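Local coordinates for TRAS1 ORF2p (Bombyx mori, PDB 1WDU), which forms the N-terminal endonuclease domain of a telomere-specific non-LTR retrotransposon protein and probably cuts telomeric DNA for insertion of the element, at residues Arg113-Thr118 with Phe239-Gln244; Gly145-Ile150 with Thr213-Asp218. The protein carries 1 engineered substitution. One frame throughout, in Å; residues are numbered along the deposited sequence.

Contact 1: residues Arg113-Thr118 with Phe239-Gln244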
loop_
_atom_site.group_PDB
_atom_site.type_symbol
_atom_site.label_atom_id
_atom_site.label_comp_id
_atom_site.label_asym_id
_atom_site.label_seq_id
_atom_site.Cartn_x
_atom_site.Cartn_y
_atom_site.Cartn_z
ATOM N N ARG A 113 12.328 18.643 0.470
ATOM C CA ARG A 113 13.168 19.367 1.431
ATOM C C ARG A 113 12.845 18.889 2.843
ATOM O O ARG A 113 13.734 18.712 3.679
ATOM C CB ARG A 113 12.909 20.881 1.365
ATOM C CG ARG A 113 13.854 21.694 0.475
ATOM C CD ARG A 113 13.424 21.691 -0.984
ATOM N NE ARG A 113 13.769 22.948 -1.651
ATOM C CZ ARG A 113 13.430 23.252 -2.902
ATOM N NH1 ARG A 113 12.738 22.385 -3.632
ATOM N NH2 ARG A 113 13.767 24.430 -3.417
ATOM N N ALA A 114 11.554 18.679 3.083
ATOM C CA ALA A 114 11.038 18.246 4.376
ATOM C C ALA A 114 11.487 16.863 4.849
ATOM O O ALA A 114 11.720 16.664 6.041
ATOM C CB ALA A 114 9.518 18.308 4.349
ATOM N N TRP A 115 11.597 15.909 3.929
ATOM C CA TRP A 115 11.990 14.554 4.301
ATOM C C TRP A 115 12.233 13.616 3.128
ATOM O O TRP A 115 12.131 14.006 1.969
ATOM C CB TRP A 115 10.918 13.936 5.210
ATOM C CG TRP A 115 9.482 14.236 4.811
ATOM C CD1 TRP A 115 8.527 14.815 5.596
ATOM C CD2 TRP A 115 8.843 13.953 3.550
ATOM N NE1 TRP A 115 7.338 14.912 4.912
ATOM C CE2 TRP A 115 7.503 14.391 3.654
ATOM C CE3 TRP A 115 9.271 13.372 2.346
ATOM C CZ2 TRP A 115 6.585 14.269 2.598
ATOM C CZ3 TRP A 115 8.357 13.249 1.295
ATOM C CH2 TRP A 115 7.030 13.697 1.431
ATOM N N GLU A 116 12.569 12.372 3.452
ATOM C CA GLU A 116 12.786 11.334 2.452
ATOM C C GLU A 116 12.085 10.098 3.003
ATOM O O GLU A 116 12.446 9.596 4.068
ATOM C CB GLU A 116 14.271 11.051 2.255
ATOM C CG GLU A 116 14.550 10.240 0.994
ATOM C CD GLU A 116 16.030 10.089 0.705
ATOM O OE1 GLU A 116 16.771 11.079 0.900
ATOM O OE2 GLU A 116 16.451 8.990 0.274
ATOM N N ILE A 117 11.081 9.616 2.274
ATOM C CA ILE A 117 10.301 8.466 2.707
ATOM C C ILE A 117 10.353 7.260 1.768
ATOM O O ILE A 117 10.175 7.389 0.557
ATOM C CB ILE A 117 8.820 8.888 2.906
ATOM C CG1 ILE A 117 8.743 9.981 3.973
ATOM C CG2 ILE A 117 7.966 7.686 3.295
ATOM C CD1 ILE A 117 7.351 10.475 4.250
ATOM N N THR A 118 10.607 6.086 2.340
ATOM C CA THR A 118 10.647 4.853 1.570
ATOM C C THR A 118 9.217 4.302 1.582
ATOM O O THR A 118 8.644 4.046 2.646
ATOM C CB THR A 118 11.603 3.827 2.211
ATOM O OG1 THR A 118 12.909 4.404 2.325
ATOM C CG2 THR A 118 11.692 2.558 1.360
ATOM N N PHE A 239 -5.020 8.491 2.873
ATOM C CA PHE A 239 -4.388 9.087 4.041
ATOM C C PHE A 239 -3.411 10.166 3.585
ATOM O O PHE A 239 -3.072 10.236 2.411
ATOM C CB PHE A 239 -3.684 8.023 4.909
ATOM C CG PHE A 239 -2.504 7.366 4.260
ATOM C CD1 PHE A 239 -2.663 6.202 3.505
ATOM C CD2 PHE A 239 -1.221 7.898 4.419
ATOM C CE1 PHE A 239 -1.556 5.576 2.918
ATOM C CE2 PHE A 239 -0.105 7.280 3.829
ATOM C CZ PHE A 239 -0.273 6.119 3.080
ATOM N N ASN A 240 -2.963 11.008 4.513
ATOM C CA ASN A 240 -2.054 12.101 4.167
ATOM C C ASN A 240 -0.695 12.051 4.845
ATOM O O ASN A 240 -0.544 11.491 5.932
ATOM C CB ASN A 240 -2.688 13.448 4.531
ATOM C CG ASN A 240 -4.135 13.546 4.117
ATOM O OD1 ASN A 240 -4.452 13.615 2.927
ATOM N ND2 ASN A 240 -5.030 13.546 5.101
ATOM N N ILE A 241 0.287 12.653 4.185
ATOM C CA ILE A 241 1.639 12.767 4.720
ATOM C C ILE A 241 1.920 14.271 4.767
ATOM O O ILE A 241 1.965 14.931 3.724
ATOM C CB ILE A 241 2.689 12.100 3.819
ATOM C CG1 ILE A 241 2.362 10.616 3.636
ATOM C CG2 ILE A 241 4.067 12.254 4.449
ATOM C CD1 ILE A 241 3.333 9.882 2.734
ATOM N N ARG A 242 2.080 14.806 5.976
ATOM C CA ARG A 242 2.328 16.233 6.176
ATOM C C ARG A 242 3.720 16.527 6.726
ATOM O O ARG A 242 4.724 16.058 6.186
ATOM C CB ARG A 242 1.282 16.810 7.134
ATOM C CG ARG A 242 -0.140 16.790 6.600
ATOM C CD ARG A 242 -1.124 17.129 7.704
ATOM N NE ARG A 242 -2.516 17.013 7.278
ATOM C CZ ARG A 242 -3.099 17.816 6.394
ATOM N NH1 ARG A 242 -2.410 18.801 5.835
ATOM N NH2 ARG A 242 -4.377 17.641 6.078
ATOM N N LEU A 243 3.760 17.314 7.801
ATOM C CA LEU A 243 5.007 17.701 8.464
ATOM C C LEU A 243 4.831 18.002 9.961
ATOM O O LEU A 243 5.696 17.663 10.771
ATOM C CB LEU A 243 5.617 18.913 7.759
ATOM C CG LEU A 243 6.347 18.573 6.460
ATOM C CD1 LEU A 243 6.679 19.834 5.672
ATOM C CD2 LEU A 243 7.605 17.811 6.817
ATOM N N GLN A 244 3.713 18.637 10.314
ATOM C CA GLN A 244 3.396 18.989 11.703
ATOM C C GLN A 244 4.630 19.205 12.578
ATOM O O GLN A 244 5.030 18.312 13.325
ATOM C CB GLN A 244 2.506 17.908 12.321
#

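Contact 2: residues Gly145-Ile150 with Thr213-Asp218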
loop_
_atom_site.group_PDB
_atom_site.type_symbol
_atom_site.label_atom_id
_atom_site.label_comp_id
_atom_site.label_asym_id
_atom_site.label_seq_id
_atom_site.Cartn_x
_atom_site.Cartn_y
_atom_site.Cartn_z
ATOM N N GLY A 145 16.965 0.996 6.728
ATOM C CA GLY A 145 16.875 1.830 7.916
ATOM C C GLY A 145 15.582 1.614 8.683
ATOM O O GLY A 145 14.582 1.191 8.100
ATOM N N PRO A 146 15.572 1.894 9.998
ATOM C CA PRO A 146 14.405 1.738 10.875
ATOM C C PRO A 146 13.514 2.978 10.962
ATOM O O PRO A 146 12.727 3.120 11.902
ATOM C CB PRO A 146 15.042 1.414 12.213
ATOM C CG PRO A 146 16.220 2.336 12.200
ATOM C CD PRO A 146 16.785 2.141 10.801
ATOM N N LYS A 147 13.641 3.875 9.992
ATOM C CA LYS A 147 12.842 5.097 9.979
ATOM C C LYS A 147 12.327 5.438 8.585
ATOM O O LYS A 147 12.829 4.929 7.584
ATOM C CB LYS A 147 13.671 6.278 10.496
ATOM C CG LYS A 147 14.025 6.223 11.973
ATOM C CD LYS A 147 14.792 7.474 12.402
ATOM C CE LYS A 147 16.133 7.593 11.675
ATOM N NZ LYS A 147 16.922 8.789 12.106
ATOM N N ARG A 148 11.317 6.301 8.531
ATOM C CA ARG A 148 10.757 6.746 7.262
ATOM C C ARG A 148 10.220 5.614 6.382
ATOM O O ARG A 148 10.441 5.606 5.176
ATOM C CB ARG A 148 11.830 7.518 6.492
ATOM C CG ARG A 148 12.449 8.655 7.274
ATOM C CD ARG A 148 11.427 9.739 7.530
ATOM N NE ARG A 148 11.871 10.662 8.567
ATOM C CZ ARG A 148 11.176 11.718 8.965
ATOM N NH1 ARG A 148 10.004 11.981 8.405
ATOM N NH2 ARG A 148 11.644 12.505 9.924
ATOM N N LEU A 149 9.525 4.657 6.980
ATOM C CA LEU A 149 8.968 3.559 6.209
ATOM C C LEU A 149 7.442 3.559 6.260
ATOM O O LEU A 149 6.857 3.783 7.316
ATOM C CB LEU A 149 9.478 2.208 6.734
ATOM C CG LEU A 149 10.980 1.887 6.732
ATOM C CD1 LEU A 149 11.168 0.414 7.099
ATOM C CD2 LEU A 149 11.590 2.159 5.369
ATOM N N ILE A 150 6.812 3.327 5.110
ATOM C CA ILE A 150 5.351 3.234 5.009
ATOM C C ILE A 150 5.032 2.066 4.075
ATOM O O ILE A 150 5.520 2.019 2.942
ATOM C CB ILE A 150 4.691 4.499 4.396
ATOM C CG1 ILE A 150 5.033 5.749 5.211
ATOM C CG2 ILE A 150 3.174 4.322 4.381
ATOM C CD1 ILE A 150 4.451 7.043 4.613
ATOM N N THR A 213 6.873 2.912 10.256
ATOM C CA THR A 213 7.821 3.009 11.356
ATOM C C THR A 213 7.237 4.024 12.343
ATOM O O THR A 213 6.401 4.846 11.967
ATOM C CB THR A 213 9.179 3.515 10.859
ATOM O OG1 THR A 213 8.970 4.633 9.986
ATOM C CG2 THR A 213 9.917 2.419 10.115
ATOM N N GLU A 214 7.673 3.967 13.597
ATOM C CA GLU A 214 7.172 4.870 14.639
ATOM C C GLU A 214 7.251 6.351 14.259
ATOM O O GLU A 214 6.281 7.092 14.421
ATOM C CB GLU A 214 7.944 4.622 15.946
ATOM C CG GLU A 214 7.606 5.559 17.108
ATOM C CD GLU A 214 6.216 5.329 17.678
ATOM O OE1 GLU A 214 5.893 4.166 18.010
ATOM O OE2 GLU A 214 5.449 6.310 17.805
ATOM N N ASP A 215 8.404 6.769 13.746
ATOM C CA ASP A 215 8.631 8.159 13.357
ATOM C C ASP A 215 7.632 8.718 12.343
ATOM O O ASP A 215 7.492 9.929 12.219
ATOM C CB ASP A 215 10.058 8.318 12.811
ATOM C CG ASP A 215 10.225 7.736 11.406
ATOM O OD1 ASP A 215 9.929 8.450 10.422
ATOM O OD2 ASP A 215 10.647 6.568 11.287
ATOM N N MET A 216 6.936 7.848 11.618
ATOM C CA MET A 216 5.970 8.316 10.628
ATOM C C MET A 216 4.690 8.808 11.271
ATOM O O MET A 216 4.012 9.682 10.728
ATOM C CB MET A 216 5.676 7.226 9.600
ATOM C CG MET A 216 6.823 7.025 8.627
ATOM S SD MET A 216 7.376 8.609 7.943
ATOM C CE MET A 216 5.881 9.126 7.062
ATOM N N LEU A 217 4.343 8.238 12.418
ATOM C CA LEU A 217 3.167 8.711 13.134
ATOM C C LEU A 217 3.573 10.149 13.457
ATOM O O LEU A 217 4.715 10.383 13.847
ATOM C CB LEU A 217 2.970 7.910 14.421
ATOM C CG LEU A 217 2.242 6.566 14.349
ATOM C CD1 LEU A 217 2.767 5.735 13.211
ATOM C CD2 LEU A 217 2.419 5.833 15.670
ATOM N N ASP A 218 2.655 11.094 13.277
ATOM C CA ASP A 218 2.895 12.530 13.510
ATOM C C ASP A 218 3.030 13.228 12.162
ATOM O O ASP A 218 2.983 14.457 12.075
ATOM C CB ASP A 218 4.172 12.798 14.328
ATOM C CG ASP A 218 3.974 12.591 15.820
ATOM O OD1 ASP A 218 4.902 12.926 16.589
ATOM O OD2 ASP A 218 2.899 12.097 16.224
#

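Contact 1: residues Arg113-Thr118 with Phe239-Gln244
The indole of W115 carries this contact and spans the distance to the chain around I241-L243. CB starts toward the other segment, and CG takes the crowded position between the backbone N and the carbonyl carbon (chi1 41°). On the pyrrole side, W115 CD1 meets the methyl L243 CD2 at 3.4 Å, the two side chains crossing obliquely. One atom further on, W115 NE1 gives its hydrogen to R242 O over 3.1 Å. The bond is almost perfectly straight: the N-H...O angle is 176° and the C=O...N angle 178°, so the donor lies nearly on the C=O axis while the oxygen stays in the ring plane at the edge. Such alignment helps to fix the rotation of the indole and supplies its buried N-H with an acceptor. On the benzo side, W115 CZ2 is met obliquely by I241 CG2 at 3.7 Å. The ring's own segment supplies an atom to each face: I117 CD1 sits 3.8 Å above the plane over the centre, and A114 CB lies on the opposite face, toward the rim. I117 and I241 reach tip to tip, I117 CD1 to I241 CG2 at 3.7 Å, so I241 CG2 serves both partners. Y20 adds an edge-to-face ring contact to the indole, while R242 starts away from the other segment and its NE forms a salt bridge with D221. Strands 116-123 and 237-241 belong to different sheets: I117 and I241 pack between them, while W115 and the chain leaving strand 237-241 extend the contact at its margin, in the four-layered alpha/beta sandwich of DNase I-like endonucleases.

Contact 2: residues Gly145-Ile150 with Thr213-Asp218
Within the DNase I-like alpha/beta sandwich, the 3-10 turn 214-216 that follows strand 204-212 packs against the start of strand 149-154. Next to that turn, T213 N donates to L149 O from above the carbonyl plane. In the other direction a side chain does the work: L149 N points at T213 OG1 over 3.1 Å with an angle of 175°. The threonine methyl crosses L149 obliquely, T213 CG2 touching L149 CB at 3.4 Å. D215 stands about at right angles to both K147 and R148. D215 OD2 accepts R148 N at 2.8 Å on the syn lone pair and is met from above the carboxylate plane by T213 OG1 at 2.9 Å, so two donors grip one oxygen and the hydroxyl relays between L149 N and the carboxylate. The guanidinium of R148, brought back by a bend at chi2, lies with its plane 50° from the carboxylate. D215 OD1 sits over one face, toward the rim, 3.5 Å from R148 NE, and because no N-H aims at it the salt bridge is electrostatic alone. An alanine at D215 would probably loosen the turn from the strand, since R148 N and the T213 hydroxyl would both lose their acceptor and the arginine its nearby opposite charge. M216 is buried and starts toward 145-150, with M216 SD 3.9 Å from R148 CA. Bends at chi2 and chi3 curl the thioether so that M216 CE ends 3.5 Å from I150 CD1, the two side chains crossing nearly perpendicularly.

In the fold
From the N terminus, strands 20-26 and 48-52 build part of the six-stranded sheet before the chain reaches 113-118, the first half of contact 1. Strand 116-123, helix 131-142 and strand 149-154 then form a beta-alpha-beta crossover, bringing 145-150 beside 113-118, with T118 N 2.9 Å from R148 O. Contact 2 closes 63 residues later at 213-218, between strand 204-212 of the second sheet and strand 220-225 of the first. Contact 1 closes last, at 239-244, so its loop encloses the whole of contact 2. Their centres lie about 10 Å apart, and M216 CE packs on I117 CD1 at 3.4 Å, joining the turn to the intersheet core.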